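Local coordinates for pancreatic lipase related protein 2 (Equus caballus, PDB 1W52), which probably hydrolyses galactolipids and triacylglycerols, releasing fatty acids from their glycerol esters, at residues T43-D48 with S63-S68; G356-T361 with V401-N406; W405-L410 with V441-E446. All coordinates share one frame; numbering follows the deposited sequence.

Contact 1: T43-D48 with S63-S68; sequences TNKNPD and SSNFQS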
loop_
_atom_site.group_PDB
_atom_site.type_symbol
_atom_site.label_atom_id
_atom_site.label_comp_id
_atom_site.label_asym_id
_atom_site.label_seq_id
_atom_site.Cartn_x
_atom_site.Cartn_y
_atom_site.Cartn_z
ATOM N N THR A 43 -3.706 -23.450 -2.649
ATOM C CA THR A 43 -2.425 -23.846 -3.256
ATOM C C THR A 43 -2.667 -23.998 -4.744
ATOM O O THR A 43 -3.813 -24.119 -5.167
ATOM C CB THR A 43 -1.929 -25.210 -2.743
ATOM O OG1 THR A 43 -3.035 -26.127 -2.670
ATOM C CG2 THR A 43 -1.378 -25.122 -1.323
ATOM N N ASN A 44 -1.600 -24.045 -5.540
ATOM C CA ASN A 44 -1.782 -23.937 -6.986
ATOM C C ASN A 44 -2.564 -25.144 -7.445
ATOM O O ASN A 44 -3.222 -25.108 -8.475
ATOM C CB ASN A 44 -0.468 -23.847 -7.732
ATOM C CG ASN A 44 0.448 -22.853 -7.146
ATOM O OD1 ASN A 44 1.005 -23.087 -6.090
ATOM N ND2 ASN A 44 0.627 -21.736 -7.816
ATOM N N LYS A 45 -2.499 -26.203 -6.641
ATOM C CA LYS A 45 -3.225 -27.436 -6.894
ATOM C C LYS A 45 -4.731 -27.159 -6.846
ATOM O O LYS A 45 -5.446 -27.489 -7.799
ATOM C CB LYS A 45 -2.785 -28.503 -5.883
ATOM C CG LYS A 45 -1.238 -28.791 -5.900
ATOM C CD LYS A 45 -0.741 -29.705 -4.744
ATOM C CE LYS A 45 0.712 -30.227 -4.968
ATOM N NZ LYS A 45 1.443 -30.634 -3.696
ATOM N N ASN A 46 -5.182 -26.511 -5.760
ATOM C CA ASN A 46 -6.588 -26.069 -5.574
ATOM C C ASN A 46 -6.789 -24.557 -5.426
ATOM O O ASN A 46 -6.929 -24.051 -4.316
ATOM C CB ASN A 46 -7.213 -26.743 -4.348
ATOM C CG ASN A 46 -6.539 -26.354 -3.044
ATOM O OD1 ASN A 46 -5.394 -26.727 -2.781
ATOM N ND2 ASN A 46 -7.257 -25.618 -2.212
ATOM N N PRO A 47 -6.813 -23.839 -6.546
ATOM C CA PRO A 47 -7.011 -22.378 -6.539
ATOM C C PRO A 47 -8.465 -21.849 -6.469
ATOM O O PRO A 47 -8.680 -20.702 -6.833
ATOM C CB PRO A 47 -6.338 -21.945 -7.853
ATOM C CG PRO A 47 -6.434 -23.147 -8.769
ATOM C CD PRO A 47 -6.592 -24.362 -7.905
ATOM N N ASP A 48 -9.423 -22.643 -5.991
ATOM C CA ASP A 48 -10.805 -22.178 -5.922
ATOM C C ASP A 48 -11.478 -22.501 -4.607
ATOM O O ASP A 48 -11.971 -21.604 -3.940
ATOM C CB ASP A 48 -11.628 -22.757 -7.054
ATOM C CG ASP A 48 -11.038 -22.464 -8.390
ATOM O OD1 ASP A 48 -10.911 -21.264 -8.689
ATOM O OD2 ASP A 48 -10.662 -23.360 -9.186
ATOM N N SER A 63 -2.589 -34.378 5.073
ATOM C CA SER A 63 -3.481 -34.893 4.035
ATOM C C SER A 63 -3.949 -33.818 3.088
ATOM O O SER A 63 -4.769 -34.080 2.211
ATOM C CB SER A 63 -4.681 -35.608 4.650
ATOM O OG SER A 63 -5.361 -34.803 5.590
ATOM N N SER A 64 -3.421 -32.607 3.264
ATOM C CA SER A 64 -3.736 -31.442 2.401
ATOM C C SER A 64 -2.623 -31.065 1.420
ATOM O O SER A 64 -1.447 -31.449 1.592
ATOM C CB SER A 64 -4.026 -30.212 3.258
ATOM O OG SER A 64 -2.885 -29.851 4.024
ATOM N N ASN A 65 -2.996 -30.250 0.440
ATOM C CA ASN A 65 -2.103 -29.880 -0.654
ATOM C C ASN A 65 -0.961 -28.972 -0.237
ATOM O O ASN A 65 -0.073 -28.653 -1.036
ATOM C CB ASN A 65 -2.886 -29.220 -1.779
ATOM C CG ASN A 65 -3.894 -30.146 -2.390
ATOM O OD1 ASN A 65 -4.588 -30.863 -1.693
ATOM N ND2 ASN A 65 -3.980 -30.143 -3.702
ATOM N N PHE A 66 -0.976 -28.552 1.017
ATOM C CA PHE A 66 0.116 -27.760 1.528
ATOM C C PHE A 66 1.423 -28.386 1.069
ATOM O O PHE A 66 1.567 -29.581 1.173
ATOM C CB PHE A 66 0.047 -27.715 3.050
ATOM C CG PHE A 66 1.225 -27.034 3.706
ATOM C CD1 PHE A 66 2.292 -27.764 4.171
ATOM C CD2 PHE A 66 1.247 -25.678 3.876
ATOM C CE1 PHE A 66 3.348 -27.141 4.770
ATOM C CE2 PHE A 66 2.314 -25.062 4.492
ATOM C CZ PHE A 66 3.356 -25.787 4.935
ATOM N N GLN A 67 2.359 -27.568 0.582
ATOM C CA GLN A 67 3.650 -28.011 0.049
ATOM C C GLN A 67 4.798 -27.442 0.877
ATOM O O GLN A 67 5.131 -26.269 0.761
ATOM C CB GLN A 67 3.815 -27.643 -1.445
ATOM C CG GLN A 67 3.083 -26.385 -1.951
ATOM C CD GLN A 67 2.499 -26.498 -3.396
ATOM O OE1 GLN A 67 1.890 -27.504 -3.736
ATOM N NE2 GLN A 67 2.665 -25.447 -4.218
ATOM N N SER A 68 5.419 -28.285 1.701
ATOM C CA SER A 68 6.509 -27.830 2.574
ATOM C C SER A 68 7.703 -27.279 1.801
ATOM O O SER A 68 8.569 -26.619 2.362
ATOM C CB SER A 68 6.966 -28.957 3.499
ATOM O OG SER A 68 7.818 -29.839 2.785
#
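T43 presses its branched end against N65, and this is the close-packed inner part of the contact. Its OG1 meets N65 CB at 3.2 Å and its CG2 reaches N65 O at 3.8 Å, the two side chains crossing at about a right angle. N46 comes to the same methylene, with OD1 3.7 Å from N65 CB, while its ND2 bonds to S49 O and L41 O. Residues 43-48 form the turn of the hairpin between strands 38-43 and 50-53, at one edge of the α/β-hydrolase sheet, and 63-68 lead from helix 59-62 into strand 72-76. Beneath them F66 turns inward to L137, L141 and the ring of Y143. The solvent side is looser. Here K45 stretches out, extended beyond CG, with CD 4.0 Å from N65 CG, and its NZ makes a weak hydrogen bond of 3.2 Å to Q67 OE1. The amide planes of N44 and Q67 are nearly parallel, 11° apart, with N44 OD1 3.4 Å from Q67 NE2. Hydrogen bonds hold N44: OD1 accepts from T101 N, and ND2 donates to E99 O.

Contact 2: G356-T361 with V401-N406; sequences GYLKVT and VKFVWN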
loop_
_atom_site.group_PDB
_atom_site.type_symbol
_atom_site.label_atom_id
_atom_site.label_comp_id
_atom_site.label_asym_id
_atom_site.label_seq_id
_atom_site.Cartn_x
_atom_site.Cartn_y
_atom_site.Cartn_z
ATOM N N GLY A 356 -0.459 32.064 -18.431
ATOM C CA GLY A 356 -1.275 30.922 -18.790
ATOM C C GLY A 356 -0.925 29.514 -18.382
ATOM O O GLY A 356 0.106 29.229 -17.779
ATOM N N TYR A 357 -1.861 28.643 -18.746
ATOM C CA TYR A 357 -1.750 27.199 -18.616
ATOM C C TYR A 357 -0.656 26.715 -19.573
ATOM O O TYR A 357 -0.423 27.356 -20.609
ATOM C CB TYR A 357 -3.101 26.535 -18.971
ATOM C CG TYR A 357 -4.206 26.675 -17.930
ATOM C CD1 TYR A 357 -3.916 26.917 -16.565
ATOM C CD2 TYR A 357 -5.548 26.536 -18.301
ATOM C CE1 TYR A 357 -4.945 27.025 -15.595
ATOM C CE2 TYR A 357 -6.587 26.637 -17.341
ATOM C CZ TYR A 357 -6.286 26.881 -15.988
ATOM O OH TYR A 357 -7.318 26.981 -15.052
ATOM N N LEU A 358 0.014 25.608 -19.228
ATOM C CA LEU A 358 1.084 25.056 -20.052
ATOM C C LEU A 358 0.864 23.575 -20.177
ATOM O O LEU A 358 1.528 22.761 -19.554
ATOM C CB LEU A 358 2.458 25.387 -19.466
ATOM C CG LEU A 358 3.160 26.552 -20.180
ATOM C CD1 LEU A 358 4.453 27.036 -19.453
ATOM C CD2 LEU A 358 3.458 26.167 -21.650
ATOM N N LYS A 359 -0.113 23.237 -20.993
ATOM C CA LYS A 359 -0.563 21.865 -21.079
ATOM C C LYS A 359 0.384 21.029 -21.953
ATOM O O LYS A 359 1.379 21.564 -22.478
ATOM C CB LYS A 359 -2.022 21.814 -21.539
ATOM C CG LYS A 359 -2.916 22.586 -20.575
ATOM C CD LYS A 359 -4.391 22.440 -20.835
ATOM C CE LYS A 359 -5.160 23.410 -19.942
ATOM N NZ LYS A 359 -6.562 23.627 -20.397
ATOM N N VAL A 360 0.083 19.721 -22.029
ATOM C CA VAL A 360 0.930 18.685 -22.635
ATOM C C VAL A 360 0.139 17.373 -22.796
ATOM O O VAL A 360 -0.671 17.029 -21.945
ATOM C CB VAL A 360 2.140 18.352 -21.746
ATOM C CG1 VAL A 360 3.065 17.448 -22.505
ATOM C CG2 VAL A 360 2.919 19.595 -21.277
ATOM N N THR A 361 0.373 16.630 -23.866
ATOM C CA THR A 361 -0.152 15.246 -23.979
ATOM C C THR A 361 1.001 14.250 -24.299
ATOM O O THR A 361 2.173 14.660 -24.401
ATOM C CB THR A 361 -1.310 15.160 -25.033
ATOM O OG1 THR A 361 -2.262 16.193 -24.768
ATOM C CG2 THR A 361 -2.166 13.868 -24.935
ATOM N N VAL A 401 5.173 14.131 -27.917
ATOM C CA VAL A 401 4.392 15.078 -27.087
ATOM C C VAL A 401 3.408 15.907 -27.947
ATOM O O VAL A 401 3.380 15.728 -29.177
ATOM C CB VAL A 401 5.293 16.064 -26.204
ATOM C CG1 VAL A 401 6.509 15.370 -25.627
ATOM C CG2 VAL A 401 5.720 17.340 -26.957
ATOM N N LYS A 402 2.621 16.803 -27.303
ATOM C CA LYS A 402 1.676 17.686 -28.039
ATOM C C LYS A 402 1.606 19.172 -27.630
ATOM O O LYS A 402 1.294 20.012 -28.473
ATOM C CB LYS A 402 0.262 17.079 -28.062
ATOM C CG LYS A 402 0.007 16.075 -29.207
ATOM C CD LYS A 402 0.675 16.470 -30.549
ATOM C CE LYS A 402 1.135 15.238 -31.350
ATOM N NZ LYS A 402 2.002 15.562 -32.527
ATOM N N PHE A 403 1.923 19.528 -26.395
ATOM C CA PHE A 403 1.845 20.949 -25.925
ATOM C C PHE A 403 0.368 21.472 -25.827
ATOM O O PHE A 403 -0.545 20.715 -25.457
ATOM C CB PHE A 403 2.711 21.896 -26.796
ATOM C CG PHE A 403 3.196 23.141 -26.082
ATOM C CD1 PHE A 403 3.886 23.050 -24.884
ATOM C CD2 PHE A 403 2.991 24.401 -26.603
ATOM C CE1 PHE A 403 4.354 24.197 -24.209
ATOM C CE2 PHE A 403 3.465 25.542 -25.921
ATOM C CZ PHE A 403 4.140 25.430 -24.726
ATOM N N VAL A 404 0.124 22.824 -26.033
ATOM C CA VAL A 404 -1.173 23.548 -26.099
ATOM C C VAL A 404 -1.024 24.619 -25.043
ATOM O O VAL A 404 -0.147 24.540 -24.167
ATOM C CB VAL A 404 -2.483 22.745 -25.768
ATOM C CG1 VAL A 404 -3.659 23.695 -25.583
ATOM C CG2 VAL A 404 -2.831 21.780 -26.894
ATOM N N TRP A 405 -1.614 25.665 -25.025
ATOM C CA TRP A 405 -1.562 26.633 -23.948
ATOM C C TRP A 405 -2.624 27.726 -24.153
ATOM O O TRP A 405 -3.045 28.045 -25.290
ATOM C CB TRP A 405 -0.151 27.202 -23.748
ATOM C CG TRP A 405 0.283 28.107 -24.817
ATOM C CD1 TRP A 405 0.430 27.805 -26.143
ATOM C CD2 TRP A 405 0.637 29.490 -24.673
ATOM N NE1 TRP A 405 0.869 28.911 -26.832
ATOM C CE2 TRP A 405 1.006 29.963 -25.961
ATOM C CE3 TRP A 405 0.691 30.381 -23.581
ATOM C CZ2 TRP A 405 1.417 31.288 -26.188
ATOM C CZ3 TRP A 405 1.089 31.705 -23.813
ATOM C CH2 TRP A 405 1.446 32.140 -25.107
ATOM N N ASN A 406 -3.056 28.278 -23.029
ATOM C CA ASN A 406 -4.224 29.115 -22.973
ATOM C C ASN A 406 -3.905 30.375 -22.189
ATOM O O ASN A 406 -2.817 30.491 -21.617
ATOM C CB ASN A 406 -5.354 28.309 -22.348
ATOM C CG ASN A 406 -5.778 27.137 -23.221
ATOM O OD1 ASN A 406 -5.483 25.983 -22.924
ATOM N ND2 ASN A 406 -6.466 27.440 -24.311
#
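Within the C-terminal PLAT/LH2 domain, a β-sandwich in this family, residues 356-361 and 401-406 lie alongside each other as roughly antiparallel neighbours, their directions 153° apart. Y357 pairs with N406 at one end and T361 with K402 at the other, but the pairing between them is slack. A single weak backbone hydrogen bond crosses it, from K359 N to V404 O, 3.4 Å long and bent to 129° at the hydrogen. Carbonyl oxygens instead approach CA-H groups: N406 O lies 3.2 Å from G356 CA, K359 O lies 3.5 Å from F403 CA, and T361 O lies 3.5 Å from V401 CA. Residues 356-361 are tied to a further neighbour as well, through backbone bonds of G356 with G377 and of L358 with I374.

The side chains divide between two faces. On the buried one, L358 and F403 meet: both side chains start out away from the opposite segment, yet their ends converge, leucine CD2 approaching F403 CZ and CE1 obliquely. W405 continues this apolar patch, its CB 4.3 Å from L358 CD2, while its indole leads off toward Q442. The other face is more polar and more open to solvent. There K359 crosses N406 at about a right angle, its long arm extended and also lying on Q371, and the ring of Y357 passes obliquely by N406 CB at 4.4 Å from CD2. At the far end the side chains of T361 and K402 touch CB to CB, at 3.9 Å.

Contact 3: W405-L410 with V441-E446; sequences WNKTVL and VQDNVE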
loop_
_atom_site.group_PDB
_atom_site.type_symbol
_atom_site.label_atom_id
_atom_site.label_comp_id
_atom_site.label_asym_id
_atom_site.label_seq_id
_atom_site.Cartn_x
_atom_site.Cartn_y
_atom_site.Cartn_z
ATOM N N TRP A 405 -1.614 25.665 -25.025
ATOM C CA TRP A 405 -1.562 26.633 -23.948
ATOM C C TRP A 405 -2.624 27.726 -24.153
ATOM O O TRP A 405 -3.045 28.045 -25.290
ATOM C CB TRP A 405 -0.151 27.202 -23.748
ATOM C CG TRP A 405 0.283 28.107 -24.817
ATOM C CD1 TRP A 405 0.430 27.805 -26.143
ATOM C CD2 TRP A 405 0.637 29.490 -24.673
ATOM N NE1 TRP A 405 0.869 28.911 -26.832
ATOM C CE2 TRP A 405 1.006 29.963 -25.961
ATOM C CE3 TRP A 405 0.691 30.381 -23.581
ATOM C CZ2 TRP A 405 1.417 31.288 -26.188
ATOM C CZ3 TRP A 405 1.089 31.705 -23.813
ATOM C CH2 TRP A 405 1.446 32.140 -25.107
ATOM N N ASN A 406 -3.056 28.278 -23.029
ATOM C CA ASN A 406 -4.224 29.115 -22.973
ATOM C C ASN A 406 -3.905 30.375 -22.189
ATOM O O ASN A 406 -2.817 30.491 -21.617
ATOM C CB ASN A 406 -5.354 28.309 -22.348
ATOM C CG ASN A 406 -5.778 27.137 -23.221
ATOM O OD1 ASN A 406 -5.483 25.983 -22.924
ATOM N ND2 ASN A 406 -6.466 27.440 -24.311
ATOM N N LYS A 407 -4.861 31.306 -22.170
ATOM C CA LYS A 407 -4.668 32.676 -21.668
ATOM C C LYS A 407 -5.198 32.915 -20.222
ATOM O O LYS A 407 -6.137 32.269 -19.773
ATOM C CB LYS A 407 -5.359 33.642 -22.646
ATOM C CG LYS A 407 -5.117 33.364 -24.153
ATOM C CD LYS A 407 -3.850 34.060 -24.659
ATOM C CE LYS A 407 -3.967 34.521 -26.116
ATOM N NZ LYS A 407 -3.775 36.006 -26.243
ATOM N N THR A 408 -4.601 33.864 -19.508
ATOM C CA THR A 408 -4.969 34.157 -18.114
ATOM C C THR A 408 -5.210 35.648 -17.911
ATOM O O THR A 408 -6.234 36.041 -17.377
ATOM C CB THR A 408 -3.853 33.651 -17.175
ATOM O OG1 THR A 408 -4.153 32.315 -16.786
ATOM C CG2 THR A 408 -3.788 34.401 -15.828
ATOM N N VAL A 409 -4.215 36.455 -18.268
ATOM C CA VAL A 409 -4.374 37.887 -18.529
ATOM C C VAL A 409 -4.605 37.971 -20.049
ATOM O O VAL A 409 -3.992 37.243 -20.831
ATOM C CB VAL A 409 -3.123 38.726 -18.034
ATOM C CG1 VAL A 409 -1.958 38.759 -19.081
ATOM C CG2 VAL A 409 -3.529 40.139 -17.612
ATOM N N LEU A 410 -5.506 38.839 -20.473
ATOM C CA LEU A 410 -5.958 38.802 -21.846
ATOM C C LEU A 410 -4.934 39.426 -22.824
ATOM O O LEU A 410 -4.519 38.766 -23.800
ATOM C CB LEU A 410 -7.341 39.444 -21.946
ATOM C CG LEU A 410 -8.385 38.836 -22.897
ATOM C CD1 LEU A 410 -8.242 37.359 -23.186
ATOM C CD2 LEU A 410 -9.778 39.104 -22.374
ATOM N N VAL A 441 5.358 28.852 -32.795
ATOM C CA VAL A 441 4.014 29.287 -33.148
ATOM C C VAL A 441 3.380 29.868 -31.867
ATOM O O VAL A 441 3.609 29.386 -30.743
ATOM C CB VAL A 441 3.102 28.158 -33.800
ATOM C CG1 VAL A 441 3.726 27.548 -35.072
ATOM C CG2 VAL A 441 2.783 27.076 -32.798
ATOM N N GLN A 442 2.594 30.918 -32.080
ATOM C CA GLN A 442 2.091 31.797 -31.030
ATOM C C GLN A 442 1.372 31.016 -29.939
ATOM O O GLN A 442 2.027 30.501 -29.030
ATOM C CB GLN A 442 1.173 32.880 -31.644
ATOM C CG GLN A 442 1.855 33.791 -32.674
ATOM C CD GLN A 442 0.931 34.858 -33.231
ATOM O OE1 GLN A 442 -0.290 34.673 -33.284
ATOM N NE2 GLN A 442 1.512 35.978 -33.651
ATOM N N ASP A 443 0.041 30.915 -30.068
ATOM C CA ASP A 443 -0.853 30.413 -29.019
ATOM C C ASP A 443 -1.673 29.227 -29.487
ATOM O O ASP A 443 -1.810 29.004 -30.681
ATOM C CB ASP A 443 -1.811 31.510 -28.545
ATOM C CG ASP A 443 -2.587 31.101 -27.314
ATOM O OD1 ASP A 443 -3.627 30.432 -27.454
ATOM O OD2 ASP A 443 -2.217 31.375 -26.163
ATOM N N ASN A 444 -2.211 28.472 -28.529
ATOM C CA ASN A 444 -3.185 27.419 -28.800
ATOM C C ASN A 444 -2.812 26.622 -30.053
ATOM O O ASN A 444 -3.444 26.759 -31.103
ATOM C CB ASN A 444 -4.599 28.005 -28.929
ATOM C CG ASN A 444 -5.601 27.252 -28.123
ATOM O OD1 ASN A 444 -6.136 26.239 -28.552
ATOM N ND2 ASN A 444 -5.861 27.736 -26.941
ATOM N N VAL A 445 -1.753 25.824 -29.948
ATOM C CA VAL A 445 -1.348 24.944 -31.047
ATOM C C VAL A 445 -0.977 23.562 -30.487
ATOM O O VAL A 445 -0.812 23.401 -29.279
ATOM C CB VAL A 445 -0.167 25.570 -31.887
ATOM C CG1 VAL A 445 0.019 24.848 -33.234
ATOM C CG2 VAL A 445 -0.397 27.056 -32.136
ATOM N N GLU A 446 -0.883 22.557 -31.354
ATOM C CA GLU A 446 -0.281 21.282 -30.970
ATOM C C GLU A 446 1.120 21.114 -31.610
ATOM O O GLU A 446 1.466 20.045 -32.161
ATOM C CB GLU A 446 -1.237 20.133 -31.269
ATOM C CG GLU A 446 -2.446 20.171 -30.345
ATOM C CD GLU A 446 -3.658 19.485 -30.933
ATOM O OE1 GLU A 446 -4.060 19.849 -32.057
ATOM O OE2 GLU A 446 -4.219 18.586 -30.274
#
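W405 NE1 donates a hydrogen bond of 2.9 Å to Q442 O, a bond that joins two loops of the PLAT/LH2 β-sandwich. The carbonyl oxygen lies close to the indole plane, only 6° out of it, and the N-H is received in the carbonyl plane on a lone pair. The bond is nevertheless bent at the hydrogen, to 130°. A second, weak bond of 3.4 Å returns the other way, from N444 N to W405 O, and the backbone thus meets the tryptophan at both its ring nitrogen and its own carbonyl.

Between Q442 and N444, D443 turns its carboxylate over the indole. With CG anti to the backbone N (chi1 -170°), its OD2 sits 3.5 Å above the ring plane, over its centre, the carboxylate and ring planes tilted apart. An anion over a π face is not an obviously attractive pairing, and nearby K407 may offset the charge: its NZ lies 4.9 Å from D443 OD2, too far for a salt bridge. Its aliphatic part does the touching, the bent chain bringing CD to 3.5 Å from OD2. Deeper in, the indole rests on L379 and meets the ring of F403. Outward, the side chains of N406 and N444 cross obliquely, and N444 ND2 also comes to 3.3 Å from W405 O.

Contacts 2 and 3 adjoin in the PLAT/LH2 domain, their centres about 8 Å apart, whereas contact 1 lies in the lipase domain, its centre about 54 Å from that of contact 2 and on the opposite side of the chain's centre. W405 and N406 belong to both contacts 2 and 3: the tryptophan gives its CB to one and its indole to the other. Contact 2, half of whose residues are buried, is a lengthwise pairing with apolar packing beneath; contact 3 is a surface crossing of loops dominated by polar groups around one ring. Contact 1, partly buried, combines threonine packing with amides and one weak lysine bond near the edge of the α/β-hydrolase β-sheet.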